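Local coordinates for cryptic loci regulator 2 (Schizosaccharomyces pombe 972h-, PDB 5IKJ), which acts upstream of histone deacetylases, as part of the SHREC repressor complex, to promote transcriptional silencing and proper nucleosome positioning at heterochromatic loci, at residues R462-V466 / R494-W499; R243-V247 / F383-L389; I261-I267 / P287-K293; G69-S73 / E225-H229. One frame throughout, in Å; residues are numbered along the deposited sequence.

Contact 1 of 4, residues R462-V466 / R494-W499; sequences RLQMV and RWYEPW
R462 of helix 461-469 reaches across to E497 in a salt bridge, and the polar part of the contact is organised around this arginine. The grip is side-on and onto a single oxygen: NE of R462 lies 2.9 Å from OE2 of E497, while NH2 of R462 makes a longer, more bent bond of 3.3 Å to the same OE2. Both nitrogens approach from one face of the carboxylate, whose plane is turned 32° from the guanidinium. Because CG of R462 stands anti to the backbone N (chi1 179°) and the chain runs straight on to NE, the arginine spans the gap at full length. NH2 of R462 also donates to a water that accepts from NE of R494. The NH2 atoms of R462 and R494 come within 4.2 Å, but R494 has its own carboxylate in E246. One edge of the W495 indole lies over a guanidinium face, its CE3 4.0 Å from NH2 of R462.

Apolar packing flanks the bridge. CH2 of W495 touches CD2 of L463. V466 divides its methyls: CG1 meets CD of P498 at 3.6 Å, and CG2 packs on CG of E497 and CH2 of W499. With E497 on NE and NH2 and D393 on NH1, R462 has two carboxylates, which probably offset the nearness of R494 where the helix meets the loop after strand 491-494.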
# COMPACT_ATOMS: atom_id res chain seq x y z
N ARG A 462 5.45 -2.23 14.33
CA ARG A 462 4.25 -2.87 14.85
C ARG A 462 4.52 -3.56 16.18
O ARG A 462 3.76 -3.40 17.14
CB ARG A 462 3.72 -3.86 13.81
CG ARG A 462 2.48 -4.64 14.22
CD ARG A 462 2.08 -5.59 13.10
NE ARG A 462 0.79 -6.24 13.33
CZ ARG A 462 0.24 -7.12 12.49
NH1 ARG A 462 0.87 -7.44 11.36
NH2 ARG A 462 -0.93 -7.67 12.76
N LEU A 463 5.61 -4.33 16.26
CA LEU A 463 5.92 -5.04 17.49
C LEU A 463 6.49 -4.12 18.56
O LEU A 463 6.26 -4.35 19.76
CB LEU A 463 6.89 -6.18 17.21
CG LEU A 463 6.34 -7.37 16.41
CD1 LEU A 463 7.42 -8.42 16.20
CD2 LEU A 463 5.13 -7.99 17.10
N GLN A 464 7.22 -3.08 18.17
CA GLN A 464 7.66 -2.08 19.14
C GLN A 464 6.47 -1.48 19.87
O GLN A 464 6.54 -1.25 21.09
CB GLN A 464 8.46 -0.97 18.44
CG GLN A 464 9.81 -1.40 17.89
CD GLN A 464 10.50 -0.28 17.13
OE1 GLN A 464 9.94 0.80 16.96
NE2 GLN A 464 11.72 -0.53 16.69
N MET A 465 5.38 -1.22 19.16
CA MET A 465 4.21 -0.62 19.78
C MET A 465 3.47 -1.62 20.65
O MET A 465 3.01 -1.27 21.75
CB MET A 465 3.28 -0.05 18.70
CG MET A 465 3.85 1.16 17.97
SD MET A 465 4.03 2.61 19.03
CE MET A 465 2.33 2.90 19.52
N VAL A 466 3.34 -2.87 20.19
CA VAL A 466 2.74 -3.90 21.03
C VAL A 466 3.50 -4.04 22.33
O VAL A 466 2.91 -4.32 23.38
CB VAL A 466 2.68 -5.24 20.26
CG1 VAL A 466 2.22 -6.37 21.17
CG2 VAL A 466 1.75 -5.12 19.06
N ARG A 494 -3.90 -14.90 10.26
CA ARG A 494 -3.24 -13.71 10.78
C ARG A 494 -2.85 -13.91 12.25
O ARG A 494 -3.52 -14.62 13.00
CB ARG A 494 -4.14 -12.49 10.67
CG ARG A 494 -4.38 -11.98 9.26
CD ARG A 494 -5.29 -10.76 9.29
NE ARG A 494 -4.80 -9.74 10.22
CZ ARG A 494 -5.42 -8.60 10.48
NH1 ARG A 494 -6.56 -8.29 9.87
NH2 ARG A 494 -4.89 -7.75 11.35
N TRP A 495 -1.76 -13.25 12.64
CA TRP A 495 -1.46 -13.02 14.04
C TRP A 495 -2.07 -11.69 14.45
O TRP A 495 -1.91 -10.69 13.75
CB TRP A 495 0.05 -13.02 14.28
CG TRP A 495 0.47 -12.65 15.67
CD1 TRP A 495 0.71 -13.51 16.71
CD2 TRP A 495 0.70 -11.33 16.18
NE1 TRP A 495 1.08 -12.80 17.83
CE2 TRP A 495 1.08 -11.46 17.53
CE3 TRP A 495 0.62 -10.05 15.63
CZ2 TRP A 495 1.38 -10.36 18.34
CZ3 TRP A 495 0.92 -8.96 16.43
CH2 TRP A 495 1.30 -9.12 17.77
N TYR A 496 -2.78 -11.68 15.57
CA TYR A 496 -3.42 -10.47 16.07
C TYR A 496 -2.74 -10.01 17.36
O TYR A 496 -2.25 -10.83 18.15
CB TYR A 496 -4.91 -10.70 16.32
CG TYR A 496 -5.71 -11.02 15.08
CD1 TYR A 496 -6.11 -10.02 14.21
CD2 TYR A 496 -6.07 -12.33 14.79
CE1 TYR A 496 -6.85 -10.31 13.08
CE2 TYR A 496 -6.81 -12.63 13.66
CZ TYR A 496 -7.19 -11.61 12.81
OH TYR A 496 -7.92 -11.90 11.68
N GLU A 497 -2.72 -8.70 17.55
CA GLU A 497 -2.14 -8.13 18.75
C GLU A 497 -2.82 -8.74 19.98
O GLU A 497 -4.00 -9.13 19.91
CB GLU A 497 -2.28 -6.61 18.75
CG GLU A 497 -1.44 -5.90 17.69
CD GLU A 497 -1.99 -6.08 16.28
OE1 GLU A 497 -3.11 -6.61 16.14
OE2 GLU A 497 -1.29 -5.69 15.32
N PRO A 498 -2.11 -8.86 21.11
CA PRO A 498 -2.66 -9.64 22.23
C PRO A 498 -3.96 -9.09 22.78
O PRO A 498 -4.77 -9.86 23.32
CB PRO A 498 -1.53 -9.59 23.27
CG PRO A 498 -0.74 -8.38 22.93
CD PRO A 498 -0.83 -8.22 21.44
N TRP A 499 -4.21 -7.78 22.67
CA TRP A 499 -5.47 -7.20 23.11
C TRP A 499 -6.57 -7.32 22.08
O TRP A 499 -7.73 -7.04 22.39
CB TRP A 499 -5.27 -5.72 23.46
CG TRP A 499 -4.87 -4.88 22.29
CD1 TRP A 499 -5.68 -4.40 21.30
CD2 TRP A 499 -3.55 -4.42 21.97
NE1 TRP A 499 -4.95 -3.67 20.39
CE2 TRP A 499 -3.64 -3.67 20.78
CE3 TRP A 499 -2.30 -4.57 22.58
CZ2 TRP A 499 -2.53 -3.07 20.19
CZ3 TRP A 499 -1.20 -3.97 21.99
CH2 TRP A 499 -1.32 -3.23 20.81
O HOH W 1 -1.83 -9.58 10.99

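Contact 2 of 4, residues R243-V247 / F383-L389; sequences RLGEV and FRGAEKL
The type II turn R243-E246 meets the type II' turn R384-E387 of the hairpin between strands 377-384 and 387-390, and V247 N donates to A386 O at 3.0 Å. Beside this bond the CB atoms of V247 and A386 pack at 4.0 Å.

E246 carries much of the polar contact. With its chain extended beyond CG, OE1 of E246 takes the backbone N of K388 at 2.8 Å on its anti lone pair, a nearly straight bond (167°). Its OE2 is used from above the carboxylate plane by R243 N, within the same turn, and has a salt-bridge partner in R494. R243 and K388 exchange bonds with each other's segment: O of K388 lies in the guanidinium plane of R243, 2.8 Å from its NH1, and NZ of K388 reaches O of L244 at 3.1 Å. Each has a carboxylate outside, D393 for R243 and E230 for K388, whose NZ also binds the backbone of another protein chain.

The F383 ring turns its edge to the first turn, CZ 3.5 Å from L244 O, and K388 CG covers one of its faces. At G245, phi 95°, a side chain would run into that ring. With an alanine in place of E246, the amides of R243 and K388 would probably both lose their acceptor, and R494 would be left without this carboxylate. Buried peptide groups of turn and hairpin are thus met by one carboxylate and two cationic chains, whose charges are balanced by D393 and E230.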
# COMPACT_ATOMS: atom_id res chain seq x y z
N ARG A 243 -9.10 -5.30 7.89
CA ARG A 243 -8.54 -4.99 6.58
C ARG A 243 -9.60 -5.05 5.49
O ARG A 243 -10.57 -5.81 5.58
CB ARG A 243 -7.38 -5.95 6.26
CG ARG A 243 -6.22 -5.78 7.23
CD ARG A 243 -5.16 -6.84 7.09
NE ARG A 243 -3.98 -6.51 7.88
CZ ARG A 243 -2.98 -7.35 8.15
NH1 ARG A 243 -3.01 -8.59 7.70
NH2 ARG A 243 -1.96 -6.93 8.89
N LEU A 244 -9.41 -4.22 4.48
CA LEU A 244 -10.38 -4.08 3.40
C LEU A 244 -10.58 -5.41 2.69
O LEU A 244 -9.62 -6.02 2.21
CB LEU A 244 -9.89 -3.01 2.42
CG LEU A 244 -9.77 -1.60 3.00
CD1 LEU A 244 -9.06 -0.67 2.04
CD2 LEU A 244 -11.14 -1.05 3.36
N GLY A 245 -11.83 -5.85 2.62
CA GLY A 245 -12.18 -7.09 1.97
C GLY A 245 -12.27 -8.29 2.89
O GLY A 245 -12.64 -9.38 2.42
N GLU A 246 -11.97 -8.14 4.17
CA GLU A 246 -12.02 -9.26 5.10
C GLU A 246 -13.46 -9.56 5.50
O GLU A 246 -14.31 -8.67 5.57
CB GLU A 246 -11.19 -8.98 6.35
CG GLU A 246 -9.70 -8.85 6.11
CD GLU A 246 -8.90 -8.93 7.39
OE1 GLU A 246 -7.94 -9.73 7.44
OE2 GLU A 246 -9.23 -8.21 8.35
N VAL A 247 -13.72 -10.83 5.77
CA VAL A 247 -15.00 -11.29 6.29
C VAL A 247 -14.88 -11.38 7.81
O VAL A 247 -13.98 -12.05 8.33
CB VAL A 247 -15.39 -12.65 5.68
CG1 VAL A 247 -16.59 -13.25 6.39
CG2 VAL A 247 -15.67 -12.49 4.19
N PHE A 383 -5.35 -13.03 -0.02
CA PHE A 383 -6.51 -13.32 0.82
C PHE A 383 -6.49 -14.79 1.18
O PHE A 383 -6.47 -15.65 0.30
CB PHE A 383 -7.81 -12.97 0.10
CG PHE A 383 -8.19 -11.52 0.18
CD1 PHE A 383 -8.85 -11.03 1.29
CD2 PHE A 383 -7.92 -10.66 -0.87
CE1 PHE A 383 -9.21 -9.70 1.37
CE2 PHE A 383 -8.28 -9.33 -0.80
CZ PHE A 383 -8.93 -8.85 0.32
N ARG A 384 -6.49 -15.09 2.48
CA ARG A 384 -6.62 -16.46 2.96
C ARG A 384 -7.99 -16.56 3.62
O ARG A 384 -8.17 -16.19 4.78
CB ARG A 384 -5.51 -16.83 3.94
CG ARG A 384 -5.60 -18.28 4.39
CD ARG A 384 -4.69 -18.60 5.55
NE ARG A 384 -4.79 -20.02 5.90
CZ ARG A 384 -5.80 -20.55 6.59
NH1 ARG A 384 -6.80 -19.79 7.01
NH2 ARG A 384 -5.81 -21.85 6.85
N GLY A 385 -8.96 -17.08 2.87
CA GLY A 385 -10.32 -17.18 3.37
C GLY A 385 -10.86 -15.85 3.84
O GLY A 385 -11.09 -14.95 3.03
N ALA A 386 -11.06 -15.72 5.15
CA ALA A 386 -11.65 -14.51 5.71
C ALA A 386 -10.66 -13.37 5.88
O ALA A 386 -11.08 -12.21 5.98
CB ALA A 386 -12.28 -14.82 7.07
N GLU A 387 -9.36 -13.66 5.90
CA GLU A 387 -8.35 -12.70 6.30
C GLU A 387 -7.49 -12.27 5.13
O GLU A 387 -7.32 -13.00 4.15
CB GLU A 387 -7.47 -13.28 7.41
CG GLU A 387 -8.23 -13.56 8.70
CD GLU A 387 -7.45 -14.42 9.67
OE1 GLU A 387 -6.65 -15.26 9.21
OE2 GLU A 387 -7.64 -14.26 10.90
N LYS A 388 -6.93 -11.06 5.25
CA LYS A 388 -5.99 -10.51 4.28
C LYS A 388 -4.58 -10.61 4.84
O LYS A 388 -4.36 -10.32 6.02
CB LYS A 388 -6.34 -9.06 3.97
CG LYS A 388 -5.96 -8.58 2.58
CD LYS A 388 -6.46 -7.15 2.36
CE LYS A 388 -6.26 -6.70 0.92
NZ LYS A 388 -7.05 -5.47 0.63
N LEU A 389 -3.63 -11.01 4.00
CA LEU A 389 -2.25 -11.17 4.42
C LEU A 389 -1.33 -10.41 3.48
O LEU A 389 -1.60 -10.29 2.28
CB LEU A 389 -1.83 -12.64 4.48
CG LEU A 389 -2.34 -13.41 5.70
CD1 LEU A 389 -2.11 -14.90 5.51
CD2 LEU A 389 -1.65 -12.93 6.97

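Contact 3 of 4, residues I261-I267 / P287-K293; sequences IVARNLI and PYQYHCK
R264 and N265 both set CG between the backbone N and the carbonyl carbon (chi1 74° and 61°), which lays R264 over Y288 on one side of the sheet and turns the N265 amide toward H291 and Q289 on the other. From there the R264 chain runs extended across the tyrosine: its CD sits 3.7 Å from the centroid of the Y288 ring, a CH-pi contact over the face, and NE of R264 is 3.5 Å from CZ of Y288. The guanidinium lies nearly parallel to the ring, planes 9° apart, while NH2 continues to a salt bridge with D234. CD2 of L266 adds a contact of 3.6 Å to CE1 of Y288. Replacing Y288 with an alanine would probably open a gap beside R264, leaving D234 and the Y242 carbonyl to hold its guanidinium.

N265 OD1 receives NE2 of H291, amide and imidazole nearly coplanar, though the modelled 2.5 Å is doubtfully short; ND2 of N265 donates straight to OE1 of Q289 at 2.9 Å, from above that carbonyl plane. The antiparallel pairing of strands 255-266 and 288-294 takes in a classic beta bulge, where V262 N and A263 N share H291 O at 3.1 and 3.3 Å. With D303 N bonded to ND1 of H291, both imidazole nitrogens have partners, so the ring probably has its rotation and tautomer fixed in this five-stranded sheet.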
# COMPACT_ATOMS: atom_id res chain seq x y z
N ILE A 261 -15.66 -6.08 5.27
CA ILE A 261 -15.16 -4.71 5.31
C ILE A 261 -15.12 -4.18 3.88
O ILE A 261 -14.42 -4.72 3.02
CB ILE A 261 -13.78 -4.64 5.96
CG1 ILE A 261 -13.78 -5.34 7.33
CG2 ILE A 261 -13.32 -3.19 6.11
CD1 ILE A 261 -14.58 -4.64 8.42
N VAL A 262 -15.89 -3.13 3.61
CA VAL A 262 -15.89 -2.46 2.31
C VAL A 262 -15.01 -1.21 2.30
O VAL A 262 -14.40 -0.90 1.28
CB VAL A 262 -17.34 -2.12 1.91
CG1 VAL A 262 -17.36 -1.45 0.54
CG2 VAL A 262 -18.21 -3.36 1.92
N ALA A 263 -14.95 -0.47 3.40
CA ALA A 263 -14.24 0.80 3.44
C ALA A 263 -13.88 1.07 4.89
O ALA A 263 -14.34 0.39 5.81
CB ALA A 263 -15.10 1.94 2.87
N ARG A 264 -13.03 2.06 5.09
CA ARG A 264 -12.57 2.44 6.42
C ARG A 264 -11.89 3.79 6.28
O ARG A 264 -11.39 4.14 5.21
CB ARG A 264 -11.61 1.41 7.01
CG ARG A 264 -10.23 1.45 6.38
CD ARG A 264 -9.43 0.19 6.65
NE ARG A 264 -8.11 0.27 6.03
CZ ARG A 264 -7.18 -0.68 6.12
NH1 ARG A 264 -7.41 -1.78 6.82
NH2 ARG A 264 -6.01 -0.51 5.52
N ASN A 265 -11.89 4.56 7.37
CA ASN A 265 -11.30 5.89 7.35
C ASN A 265 -10.70 6.18 8.71
O ASN A 265 -11.18 5.69 9.73
CB ASN A 265 -12.33 6.96 6.98
CG ASN A 265 -13.47 7.03 7.97
OD1 ASN A 265 -14.47 6.32 7.82
ND2 ASN A 265 -13.33 7.86 8.99
N LEU A 266 -9.63 6.97 8.71
CA LEU A 266 -9.01 7.39 9.95
C LEU A 266 -9.88 8.44 10.64
O LEU A 266 -10.51 9.28 9.99
CB LEU A 266 -7.62 7.95 9.69
CG LEU A 266 -6.57 6.93 9.23
CD1 LEU A 266 -5.33 7.62 8.69
CD2 LEU A 266 -6.20 5.99 10.38
N ILE A 267 -9.91 8.39 11.97
CA ILE A 267 -10.71 9.31 12.76
C ILE A 267 -9.89 10.56 13.03
O ILE A 267 -8.77 10.48 13.55
CB ILE A 267 -11.17 8.66 14.08
CG1 ILE A 267 -11.67 7.23 13.84
CG2 ILE A 267 -12.29 9.49 14.70
CD1 ILE A 267 -11.88 6.43 15.11
N PRO A 287 -7.84 2.92 15.24
CA PRO A 287 -7.54 3.97 14.26
C PRO A 287 -8.65 4.23 13.26
O PRO A 287 -8.66 5.31 12.65
CB PRO A 287 -6.29 3.43 13.54
CG PRO A 287 -6.43 1.95 13.64
CD PRO A 287 -7.12 1.66 14.95
N TYR A 288 -9.58 3.30 13.07
CA TYR A 288 -10.49 3.33 11.94
C TYR A 288 -11.95 3.34 12.38
O TYR A 288 -12.32 2.75 13.40
CB TYR A 288 -10.28 2.10 11.04
CG TYR A 288 -9.02 2.12 10.21
CD1 TYR A 288 -8.72 3.20 9.39
CD2 TYR A 288 -8.15 1.04 10.23
CE1 TYR A 288 -7.57 3.21 8.63
CE2 TYR A 288 -7.00 1.04 9.47
CZ TYR A 288 -6.71 2.12 8.67
OH TYR A 288 -5.56 2.12 7.91
N GLN A 289 -12.77 4.02 11.59
CA GLN A 289 -14.17 3.66 11.45
C GLN A 289 -14.27 2.62 10.35
O GLN A 289 -13.63 2.76 9.30
CB GLN A 289 -15.05 4.86 11.09
CG GLN A 289 -14.84 6.12 11.90
CD GLN A 289 -15.83 7.21 11.50
OE1 GLN A 289 -15.45 8.25 10.95
NE2 GLN A 289 -17.11 6.98 11.78
N TYR A 290 -15.06 1.58 10.58
CA TYR A 290 -15.29 0.55 9.58
C TYR A 290 -16.70 0.66 9.03
O TYR A 290 -17.65 0.94 9.77
CB TYR A 290 -15.05 -0.85 10.16
CG TYR A 290 -13.66 -1.04 10.71
CD1 TYR A 290 -12.57 -1.21 9.86
CD2 TYR A 290 -13.43 -1.05 12.08
CE1 TYR A 290 -11.30 -1.39 10.36
CE2 TYR A 290 -12.16 -1.22 12.58
CZ TYR A 290 -11.09 -1.39 11.72
OH TYR A 290 -9.83 -1.57 12.23
N HIS A 291 -16.83 0.46 7.72
CA HIS A 291 -18.11 0.51 7.03
C HIS A 291 -18.27 -0.80 6.28
O HIS A 291 -17.46 -1.11 5.40
CB HIS A 291 -18.17 1.71 6.09
CG HIS A 291 -17.55 2.95 6.66
ND1 HIS A 291 -18.19 3.74 7.59
CD2 HIS A 291 -16.35 3.52 6.45
CE1 HIS A 291 -17.41 4.75 7.92
NE2 HIS A 291 -16.28 4.64 7.24
N CYS A 292 -19.30 -1.55 6.62
CA CYS A 292 -19.39 -2.95 6.24
C CYS A 292 -20.61 -3.21 5.37
O CYS A 292 -21.48 -2.35 5.18
CB CYS A 292 -19.43 -3.85 7.48
SG CYS A 292 -18.14 -3.47 8.67
N LYS A 293 -20.65 -4.42 4.83
CA LYS A 293 -21.76 -4.92 4.02
C LYS A 293 -22.12 -6.30 4.54
O LYS A 293 -21.29 -7.21 4.49
CB LYS A 293 -21.37 -4.98 2.53
CG LYS A 293 -22.29 -5.83 1.65
CD LYS A 293 -23.68 -5.24 1.53
CE LYS A 293 -24.50 -5.96 0.47
NZ LYS A 293 -24.55 -7.43 0.69

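Contact 4 of 4, residues G69-S73 / E225-H229; sequences GGAGS and ERMFH
The imidazole of H229 lies flat beneath S73, whose CA stands 3.4 Å above the ring plane over its centre and whose CB makes a CH-pi contact with the same face. F228, the preceding residue on helix 214-237, brings CD2 over the opposite face, so the ring is sandwiched. With CG anti to the carbonyl carbon (chi1 -77°), H229 turns its edge into the glycine-rich loop: NE2 of H229 donates to O of G69 at 2.6 Å; that oxygen lies close to the ring plane, while NE2 stands 37° above the plane of the carbonyl. At the root of the side chain, CB of H229 touches O of G72 at 3.4 Å.

One helical turn earlier, E225 extends its chain toward the loop and takes the amide of A71, its OE1 2.9 Å from A71 N and met nearly end-on to the C-O bond. The other oxygen of E225 has its own donors, H66 and Q221. Beside the E225 bond the methyl of A71 rests on the aliphatic part of R226, CB to CG 3.6 Å, while the guanidinium of R226 leads on to another protein chain, where it makes a cation-pi contact and a backbone hydrogen bond.

The type II turn G70-S73 fits this closely: at both G70 and G72 a CB would press on the helix, on E225 OE1 and R226 CG respectively. One carboxylate and one imidazole, a helical turn apart, thus bind a peptide N-H and a peptide carbonyl of the loop, which probably holds the turn in register against helix 214-237.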
# COMPACT_ATOMS: atom_id res chain seq x y z
N GLY A 69 5.36 10.61 -1.19
CA GLY A 69 3.98 10.39 -0.80
C GLY A 69 3.28 9.38 -1.68
O GLY A 69 3.36 8.17 -1.44
N GLY A 70 2.60 9.86 -2.71
CA GLY A 70 1.87 9.00 -3.62
C GLY A 70 0.45 8.74 -3.15
O GLY A 70 0.12 8.87 -1.97
N ALA A 71 -0.40 8.37 -4.10
CA ALA A 71 -1.81 8.14 -3.82
C ALA A 71 -1.99 7.20 -2.64
O ALA A 71 -1.41 6.11 -2.59
CB ALA A 71 -2.49 7.55 -5.06
N GLY A 72 -2.80 7.63 -1.68
CA GLY A 72 -3.19 6.80 -0.56
C GLY A 72 -2.36 6.96 0.69
O GLY A 72 -2.63 6.27 1.68
N SER A 73 -1.35 7.83 0.69
CA SER A 73 -0.47 7.96 1.85
C SER A 73 -1.22 8.56 3.03
O SER A 73 -1.94 9.56 2.88
CB SER A 73 0.74 8.82 1.51
OG SER A 73 1.63 8.88 2.61
N GLU A 225 0.34 2.64 -6.18
CA GLU A 225 0.71 3.53 -5.08
C GLU A 225 -0.20 3.33 -3.88
O GLU A 225 0.26 3.26 -2.74
CB GLU A 225 0.68 4.98 -5.56
CG GLU A 225 1.67 5.29 -6.66
CD GLU A 225 1.57 6.71 -7.16
OE1 GLU A 225 0.90 7.53 -6.50
OE2 GLU A 225 2.16 7.02 -8.22
N ARG A 226 -1.50 3.21 -4.13
CA ARG A 226 -2.44 3.00 -3.05
C ARG A 226 -2.22 1.63 -2.42
O ARG A 226 -2.36 1.49 -1.21
CB ARG A 226 -3.87 3.17 -3.54
CG ARG A 226 -4.22 4.61 -3.89
CD ARG A 226 -5.71 4.84 -3.98
NE ARG A 226 -6.34 3.99 -4.97
CZ ARG A 226 -7.10 2.95 -4.67
NH1 ARG A 226 -7.62 2.22 -5.64
NH2 ARG A 226 -7.35 2.64 -3.41
N MET A 227 -1.89 0.63 -3.21
CA MET A 227 -1.66 -0.69 -2.65
C MET A 227 -0.48 -0.65 -1.70
O MET A 227 -0.54 -1.21 -0.62
CB MET A 227 -1.40 -1.72 -3.74
CG MET A 227 -1.16 -3.11 -3.18
SD MET A 227 -1.05 -4.34 -4.46
CE MET A 227 0.32 -3.71 -5.40
N PHE A 228 0.59 0.02 -2.10
CA PHE A 228 1.76 0.15 -1.23
C PHE A 228 1.37 0.74 0.12
O PHE A 228 1.78 0.23 1.17
CB PHE A 228 2.82 1.01 -1.91
CG PHE A 228 3.91 1.47 -0.98
CD1 PHE A 228 4.98 0.64 -0.69
CD2 PHE A 228 3.87 2.72 -0.40
CE1 PHE A 228 5.98 1.05 0.16
CE2 PHE A 228 4.87 3.14 0.46
CZ PHE A 228 5.93 2.30 0.74
N HIS A 229 0.59 1.81 0.10
CA HIS A 229 0.22 2.47 1.35
C HIS A 229 -0.82 1.67 2.13
O HIS A 229 -0.85 1.74 3.36
CB HIS A 229 -0.28 3.88 1.06
CG HIS A 229 0.82 4.85 0.76
ND1 HIS A 229 1.72 5.27 1.72
CD2 HIS A 229 1.17 5.47 -0.39
CE1 HIS A 229 2.58 6.11 1.17
NE2 HIS A 229 2.27 6.25 -0.10

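From the N terminus, contact 4 closes first, bringing the loop after helix 50-67 back against helix 214-237 over some 150 residues. Contact 2 opens soon after that helix and closes on the hairpin of strands 377-384 and 387-390, joining the five-stranded sheet region to the larger mixed sheet. Contact 3, a short strand pairing, lies wholly within that loop, and the two touch through backbone bonds of G245 and E246 with I261. Contact 1 follows in series, closing a local loop inside the Clr2 family region; it meets contact 2 where R494 and Y496 reach E387. None cross, and contact 4 touches none of the others.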